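Local coordinates for mandelate racemase/muconate lactonizing protein (Thermobispora bispora, PDB 3VC5), which probably catalyses the magnesium-dependent dehydration of D-glucarate to 5-dehydro-4-deoxy-D-glucarate, as a member of the mandelate racemase/muconate lactonizing enzyme family, at residues 425-428 / 433-436; 38-41 / 46-49; 313-318 / 322-327. One frame throughout, in Å; residues are numbered along the deposited sequence.

In the fold
Interactions 1 and 2 adjoin, their centres about 12 Å apart, whereas interaction 3 lies on the other side of the chain's centre, about 29 Å from interaction 2 and 33 Å from interaction 1, centre to centre. Helix 423-430 of interaction 1 packs on the hairpin of interaction 2, with Y426 against V46 and M427 against L41. Interaction 1 is partly buried and ties a C-terminal loop to that helix with bonds from an exposed arginine. Interaction 2 is buried and combines apolar packing with a histidine directed at a bound phosphate. Interaction 3, also buried, is almost wholly apolar apart from one helical backbone bond in the barrel domain.

Interaction 1 of 3, residues 425-428 / 433-436; sequences GYMR and SFST
F434 O takes two hydrogen bonds: R428 NE donates to it at 2.9 Å, and S435 OG adds a weak one from the next residue. The arginine bond is nearly straight, 168° at the hydrogen, with the oxygen lying close to the guanidinium plane. Beside it, R428 NH2 donates to S435 OG at 3.1 Å, again near that plane, so one edge of the guanidinium spans a carbonyl and the neighbouring hydroxyl. The arginine chain runs extended from CG to NE, which carries the group across from helix 423-430 to the loop that follows it. R428 also has a long, weak ion pair with E424.

Apart from this polar edge the contact is apolar. M427 CG lies over one face of the F434 ring, 3.7 Å from its centroid and displaced toward the rim, over the CG-CD2 bond. This CG is placed trans to the backbone N (chi1 176°), and bends at chi2 and chi3 leave SD above the same face but farther off, 5.1 Å from the F434 centroid, in a distant Met-aromatic contact.

F434 is therefore held at two points, its ring against methionine and its carbonyl by arginine. Two guanidinium N-H groups directed at neutral oxygens would limit rotation of the R428 head and join the exposed arginine of helix 423-430 to the loop after it.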
loop_
_atom_site.group_PDB
_atom_site.type_symbol
_atom_site.label_atom_id
_atom_site.label_comp_id
_atom_site.label_asym_id
_atom_site.label_seq_id
_atom_site.Cartn_x
_atom_site.Cartn_y
_atom_site.Cartn_z
ATOM N N GLY A 425 -24.394 -5.135 28.475
ATOM C CA GLY A 425 -24.928 -6.074 29.459
ATOM C C GLY A 425 -24.451 -5.726 30.854
ATOM O O GLY A 425 -25.219 -5.807 31.831
ATOM N N TYR A 426 -23.182 -5.337 30.954
ATOM C CA TYR A 426 -22.628 -4.941 32.251
ATOM C C TYR A 426 -23.356 -3.674 32.747
ATOM O O TYR A 426 -23.793 -3.602 33.917
ATOM C CB TYR A 426 -21.111 -4.739 32.153
ATOM C CG TYR A 426 -20.422 -4.409 33.471
ATOM C CD1 TYR A 426 -20.706 -5.118 34.638
ATOM C CD2 TYR A 426 -19.475 -3.393 33.530
ATOM C CE1 TYR A 426 -20.059 -4.816 35.831
ATOM C CE2 TYR A 426 -18.822 -3.086 34.706
ATOM C CZ TYR A 426 -19.137 -3.784 35.863
ATOM O OH TYR A 426 -18.465 -3.479 37.034
ATOM N N MET A 427 -23.537 -2.684 31.872
ATOM C CA MET A 427 -24.267 -1.487 32.301
ATOM C C MET A 427 -25.708 -1.832 32.701
ATOM O O MET A 427 -26.230 -1.303 33.677
ATOM C CB MET A 427 -24.299 -0.379 31.238
ATOM C CG MET A 427 -25.161 0.821 31.681
ATOM S SD MET A 427 -24.449 1.657 33.125
ATOM C CE MET A 427 -23.152 2.560 32.283
ATOM N N ARG A 428 -26.363 -2.690 31.921
ATOM C CA ARG A 428 -27.733 -3.107 32.215
ATOM C C ARG A 428 -27.878 -3.785 33.579
ATOM O O ARG A 428 -28.969 -3.787 34.169
ATOM C CB ARG A 428 -28.263 -4.022 31.108
ATOM C CG ARG A 428 -28.683 -3.270 29.855
ATOM C CD ARG A 428 -29.036 -4.229 28.720
ATOM N NE ARG A 428 -29.718 -3.547 27.621
ATOM C CZ ARG A 428 -29.986 -4.111 26.444
ATOM N NH1 ARG A 428 -29.617 -5.368 26.201
ATOM N NH2 ARG A 428 -30.618 -3.419 25.502
ATOM N N SER A 433 -32.805 -0.386 32.160
ATOM C CA SER A 433 -33.401 0.333 31.038
ATOM C C SER A 433 -32.353 0.837 30.042
ATOM O O SER A 433 -32.688 1.277 28.942
ATOM C CB SER A 433 -34.228 1.514 31.552
ATOM O OG SER A 433 -33.374 2.566 31.981
ATOM N N PHE A 434 -31.078 0.760 30.415
ATOM C CA PHE A 434 -30.031 1.256 29.533
ATOM C C PHE A 434 -29.962 0.474 28.218
ATOM O O PHE A 434 -30.170 -0.742 28.190
ATOM C CB PHE A 434 -28.657 1.210 30.215
ATOM C CG PHE A 434 -27.532 1.671 29.321
ATOM C CD1 PHE A 434 -27.243 3.024 29.192
ATOM C CD2 PHE A 434 -26.776 0.760 28.601
ATOM C CE1 PHE A 434 -26.212 3.469 28.359
ATOM C CE2 PHE A 434 -25.726 1.191 27.759
ATOM C CZ PHE A 434 -25.446 2.553 27.641
ATOM N N SER A 435 -29.668 1.196 27.136
ATOM C CA SER A 435 -29.349 0.597 25.858
ATOM C C SER A 435 -28.258 1.435 25.212
ATOM O O SER A 435 -28.183 2.640 25.437
ATOM C CB SER A 435 -30.581 0.544 24.954
ATOM O OG SER A 435 -31.447 -0.468 25.398
ATOM N N THR A 436 -27.400 0.789 24.433
ATOM C CA THR A 436 -26.327 1.491 23.738
ATOM C C THR A 436 -26.872 2.750 23.078
ATOM O O THR A 436 -27.899 2.709 22.377
ATOM C CB THR A 436 -25.635 0.566 22.719
ATOM O OG1 THR A 436 -24.996 -0.506 23.432
ATOM C CG2 THR A 436 -24.592 1.336 21.866
#

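Interaction 2 of 3, residues 38-41 / 46-49; sequences PPLL and VHQP. With PO4 (phosphate ion), chain B.
H47 and L40 meet at the base of a small β-hairpin, strands 41-42 and 45-46, in the N-terminal domain of the mandelate racemase/muconate lactonizing fold. L41 and V46 form an antiparallel non-hydrogen-bonded pair, and beyond it H47 N donates to L40 O at 2.8 Å, with 165° at the hydrogen. The same L40 O receives a CA-H···O contact from V46 CA at 3.3 Å.

The tight part is mainly carbon packing around the H47-L40 bond. L40 CB sits over the centre of one face of the H47 imidazole, 4.0 Å from its centroid, a CH-π contact, while L40 CD1 reaches the ND1-CE1 side of that ring. On the V46 side, L41 CD2 meets V46 CB at 3.7 Å. V46 CG2, set trans to its backbone N, reaches P39, whose CB is 3.9 Å from it; P39 centres an inverse γ-turn.

The packing thins toward the far end. Q48 and P49 are partly exposed, and both side chains start out away from residues 38-41. Q48 OE1 is hydrogen-bonded to D422 N, and Q48 and P49 lie against Y426 of helix 423-430.

H47 ND1 is hydrogen-bonded to D37 OD2, which would help fix the ring's rotation and turn its other nitrogen, NE2, toward the predicted active site, where K211 lies about 6 Å away (side chain to side chain). There a phosphate, probably from the crystallisation liquor, is hydrogen-bonded to K211, N42, R421 and H367. H47 NE2 donates to PO4 O1 at 2.9 Å, nearly straight at 174°, with the oxygen at the ring edge and in its plane.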
loop_
_atom_site.group_PDB
_atom_site.type_symbol
_atom_site.label_atom_id
_atom_site.label_comp_id
_atom_site.label_asym_id
_atom_site.label_seq_id
_atom_site.Cartn_x
_atom_site.Cartn_y
_atom_site.Cartn_z
ATOM N N PRO A 38 -10.419 -0.185 34.584
ATOM C CA PRO A 38 -11.367 0.637 35.378
ATOM C C PRO A 38 -12.744 0.750 34.714
ATOM O O PRO A 38 -12.910 0.318 33.559
ATOM C CB PRO A 38 -10.679 2.017 35.427
ATOM C CG PRO A 38 -9.245 1.782 35.038
ATOM C CD PRO A 38 -9.297 0.623 34.057
ATOM N N PRO A 39 -13.733 1.338 35.427
ATOM C CA PRO A 39 -15.115 1.460 34.922
ATOM C C PRO A 39 -15.246 2.682 33.989
ATOM O O PRO A 39 -15.911 3.684 34.302
ATOM C CB PRO A 39 -15.949 1.614 36.210
ATOM C CG PRO A 39 -15.001 2.274 37.173
ATOM C CD PRO A 39 -13.645 1.638 36.870
ATOM N N LEU A 40 -14.598 2.569 32.835
ATOM C CA LEU A 40 -14.597 3.602 31.821
ATOM C C LEU A 40 -15.945 3.592 31.076
ATOM O O LEU A 40 -16.382 2.563 30.557
ATOM C CB LEU A 40 -13.436 3.352 30.857
ATOM C CG LEU A 40 -12.063 3.173 31.496
ATOM C CD1 LEU A 40 -10.967 2.923 30.411
ATOM C CD2 LEU A 40 -11.684 4.333 32.394
ATOM N N LEU A 41 -16.627 4.737 31.081
ATOM C CA LEU A 41 -17.950 4.848 30.487
ATOM C C LEU A 41 -17.848 5.168 28.997
ATOM O O LEU A 41 -16.928 5.850 28.547
ATOM C CB LEU A 41 -18.733 5.955 31.213
ATOM C CG LEU A 41 -19.003 5.671 32.695
ATOM C CD1 LEU A 41 -19.353 6.952 33.424
ATOM C CD2 LEU A 41 -20.176 4.711 32.800
ATOM N N VAL A 46 -20.392 0.579 30.007
ATOM C CA VAL A 46 -19.198 0.793 30.840
ATOM C C VAL A 46 -18.280 -0.403 30.681
ATOM O O VAL A 46 -18.765 -1.534 30.562
ATOM C CB VAL A 46 -19.604 1.044 32.315
ATOM C CG1 VAL A 46 -20.426 -0.124 32.853
ATOM C CG2 VAL A 46 -18.372 1.326 33.225
ATOM N N HIS A 47 -16.961 -0.174 30.668
ATOM C CA HIS A 47 -16.015 -1.288 30.583
ATOM C C HIS A 47 -16.156 -2.221 31.786
ATOM O O HIS A 47 -16.369 -1.761 32.911
ATOM C CB HIS A 47 -14.579 -0.757 30.598
ATOM C CG HIS A 47 -14.135 -0.139 29.309
ATOM N ND1 HIS A 47 -12.820 -0.157 28.898
ATOM C CD2 HIS A 47 -14.826 0.528 28.348
ATOM C CE1 HIS A 47 -12.717 0.464 27.731
ATOM N NE2 HIS A 47 -13.924 0.876 27.368
ATOM N N GLN A 48 -16.015 -3.528 31.534
ATOM C CA GLN A 48 -16.082 -4.530 32.585
ATOM C C GLN A 48 -14.782 -4.547 33.399
ATOM O O GLN A 48 -13.773 -3.994 32.978
ATOM C CB GLN A 48 -16.374 -5.906 31.998
ATOM C CG GLN A 48 -17.815 -6.053 31.494
ATOM C CD GLN A 48 -17.948 -7.155 30.475
ATOM O OE1 GLN A 48 -17.385 -7.071 29.374
ATOM N NE2 GLN A 48 -18.690 -8.201 30.827
ATOM N N PRO A 49 -14.802 -5.211 34.559
ATOM C CA PRO A 49 -13.605 -5.154 35.412
ATOM C C PRO A 49 -12.378 -5.896 34.848
ATOM O O PRO A 49 -11.236 -5.666 35.304
ATOM C CB PRO A 49 -14.057 -5.831 36.728
ATOM C CG PRO A 49 -15.517 -5.972 36.651
ATOM C CD PRO A 49 -15.958 -5.853 35.211
HETATM P P PO4 B . -13.541 1.769 23.976
HETATM O O1 PO4 B . -14.643 2.117 24.901
HETATM O O2 PO4 B . -12.353 1.478 24.868
HETATM O O3 PO4 B . -13.861 0.571 23.184
HETATM O O4 PO4 B . -13.308 2.896 23.107
#

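Interaction 3 of 3, residues 313-318 / 322-327; sequences HYWGGL and AHIATL
L318 and A322 are joined by a backbone bond in the first turn of helix 318-330, A322 N to L318 O at 2.9 Å with 161° at the hydrogen, after a turn in which G316 and G317 both adopt positive phi (99°) and G317 takes the N-cap position. At those angles a CB would press on the preceding carbonyl oxygen, a geometry that calls for glycine. W315 points toward the helix that follows.

W315 meets I324 with the two side chains crossing at about a right angle. I324 CG1 touches W315 CE3 at 3.7 Å, and I324 CG2 lies over the face of the six-membered ring, 4.2 Å from its centroid, as a CH-π contact. The bend of I324 at chi2 (-60°) brings CD1 to 4.1 Å from W315 CZ3, so three carbons of I324 meet the CE3-CZ3 side of the six-membered ring.

On helix 318-330, A322 also packs on H323 of the second subunit. L318 leans on V136 and L139 of helix 123-146, while W315 and I324 both pack on L308 and I310 of barrel strand 307-310 and on L296 of helix 296-302.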
loop_
_atom_site.group_PDB
_atom_site.type_symbol
_atom_site.label_atom_id
_atom_site.label_comp_id
_atom_site.label_asym_id
_atom_site.label_seq_id
_atom_site.Cartn_x
_atom_site.Cartn_y
_atom_site.Cartn_z
ATOM N N HIS A 313 -5.268 -3.975 14.179
ATOM C CA HIS A 313 -5.922 -5.164 14.748
ATOM C C HIS A 313 -7.157 -5.573 13.964
ATOM O O HIS A 313 -7.609 -6.712 14.084
ATOM C CB HIS A 313 -6.318 -4.941 16.217
ATOM C CG HIS A 313 -5.164 -4.591 17.109
ATOM N ND1 HIS A 313 -4.795 -3.290 17.338
ATOM C CD2 HIS A 313 -4.344 -5.362 17.870
ATOM C CE1 HIS A 313 -3.764 -3.272 18.190
ATOM N NE2 HIS A 313 -3.460 -4.523 18.502
ATOM N N TYR A 314 -7.733 -4.654 13.187
ATOM C CA TYR A 314 -8.869 -5.089 12.340
ATOM C C TYR A 314 -8.722 -4.673 10.881
ATOM O O TYR A 314 -9.570 -5.062 10.068
ATOM C CB TYR A 314 -10.252 -4.678 12.929
ATOM C CG TYR A 314 -10.473 -3.182 13.103
ATOM C CD1 TYR A 314 -10.869 -2.388 12.033
ATOM C CD2 TYR A 314 -10.291 -2.561 14.345
ATOM C CE1 TYR A 314 -11.127 -1.027 12.196
ATOM C CE2 TYR A 314 -10.548 -1.215 14.517
ATOM C CZ TYR A 314 -10.909 -0.440 13.432
ATOM O OH TYR A 314 -11.142 0.908 13.625
ATOM N N TRP A 315 -7.651 -3.935 10.533
ATOM C CA TRP A 315 -7.363 -3.654 9.106
ATOM C C TRP A 315 -6.394 -4.697 8.517
ATOM O O TRP A 315 -6.027 -4.614 7.361
ATOM C CB TRP A 315 -6.840 -2.230 8.879
ATOM C CG TRP A 315 -7.910 -1.179 8.946
ATOM C CD1 TRP A 315 -8.375 -0.543 10.070
ATOM C CD2 TRP A 315 -8.635 -0.622 7.839
ATOM N NE1 TRP A 315 -9.314 0.402 9.734
ATOM C CE2 TRP A 315 -9.520 0.366 8.371
ATOM C CE3 TRP A 315 -8.624 -0.857 6.456
ATOM C CZ2 TRP A 315 -10.378 1.122 7.563
ATOM C CZ3 TRP A 315 -9.502 -0.099 5.629
ATOM C CH2 TRP A 315 -10.355 0.894 6.203
ATOM N N GLY A 316 -5.956 -5.656 9.330
ATOM C CA GLY A 316 -5.219 -6.804 8.798
ATOM C C GLY A 316 -3.713 -6.740 8.911
ATOM O O GLY A 316 -2.999 -7.315 8.063
ATOM N N GLY A 317 -3.208 -6.142 9.987
ATOM C CA GLY A 317 -1.771 -6.161 10.208
ATOM C C GLY A 317 -1.056 -4.891 9.793
ATOM O O GLY A 317 -1.674 -3.940 9.254
ATOM N N LEU A 318 0.260 -4.858 10.024
ATOM C CA LEU A 318 0.999 -3.638 9.769
ATOM C C LEU A 318 1.134 -3.277 8.278
ATOM O O LEU A 318 0.977 -2.112 7.886
ATOM C CB LEU A 318 2.377 -3.679 10.435
ATOM C CG LEU A 318 2.360 -4.161 11.895
ATOM C CD1 LEU A 318 3.742 -3.928 12.480
ATOM C CD2 LEU A 318 1.299 -3.421 12.742
ATOM N N ALA A 322 -0.325 -0.039 6.414
ATOM C CA ALA A 322 0.514 0.898 5.653
ATOM C C ALA A 322 -0.053 1.161 4.246
ATOM O O ALA A 322 -0.032 2.303 3.772
ATOM C CB ALA A 322 1.990 0.398 5.573
ATOM N N HIS A 323 -0.532 0.110 3.579
ATOM C CA HIS A 323 -1.152 0.269 2.234
ATOM C C HIS A 323 -2.360 1.182 2.318
ATOM O O HIS A 323 -2.562 2.055 1.453
ATOM C CB HIS A 323 -1.561 -1.073 1.653
ATOM C CG HIS A 323 -0.416 -1.883 1.130
ATOM N ND1 HIS A 323 -0.479 -2.559 -0.066
ATOM C CD2 HIS A 323 0.821 -2.119 1.637
ATOM C CE1 HIS A 323 0.665 -3.194 -0.276
ATOM N NE2 HIS A 323 1.478 -2.930 0.740
ATOM N N ILE A 324 -3.205 0.953 3.314
ATOM C CA ILE A 324 -4.373 1.836 3.525
ATOM C C ILE A 324 -3.985 3.276 3.813
ATOM O O ILE A 324 -4.662 4.210 3.363
ATOM C CB ILE A 324 -5.361 1.237 4.544
ATOM C CG1 ILE A 324 -5.849 -0.132 4.060
ATOM C CG2 ILE A 324 -6.518 2.215 4.849
ATOM C CD1 ILE A 324 -6.578 -0.123 2.721
ATOM N N ALA A 325 -2.908 3.485 4.574
ATOM C CA ALA A 325 -2.446 4.837 4.814
ATOM C C ALA A 325 -2.114 5.522 3.477
ATOM O O ALA A 325 -2.454 6.701 3.273
ATOM C CB ALA A 325 -1.205 4.848 5.758
ATOM N N THR A 326 -1.439 4.823 2.573
ATOM C CA THR A 326 -1.108 5.410 1.255
ATOM C C THR A 326 -2.397 5.775 0.506
ATOM O O THR A 326 -2.499 6.854 -0.134
ATOM C CB THR A 326 -0.279 4.387 0.392
ATOM O OG1 THR A 326 0.993 4.228 1.011
ATOM C CG2 THR A 326 -0.103 4.880 -1.080
ATOM N N LEU A 327 -3.388 4.892 0.620
ATOM C CA LEU A 327 -4.644 5.086 -0.109
ATOM C C LEU A 327 -5.308 6.351 0.445
ATOM O O LEU A 327 -5.679 7.260 -0.307
ATOM C CB LEU A 327 -5.553 3.873 0.066
ATOM C CG LEU A 327 -6.925 3.881 -0.604
ATOM C CD1 LEU A 327 -7.406 2.441 -0.712
ATOM C CD2 LEU A 327 -7.936 4.777 0.178
#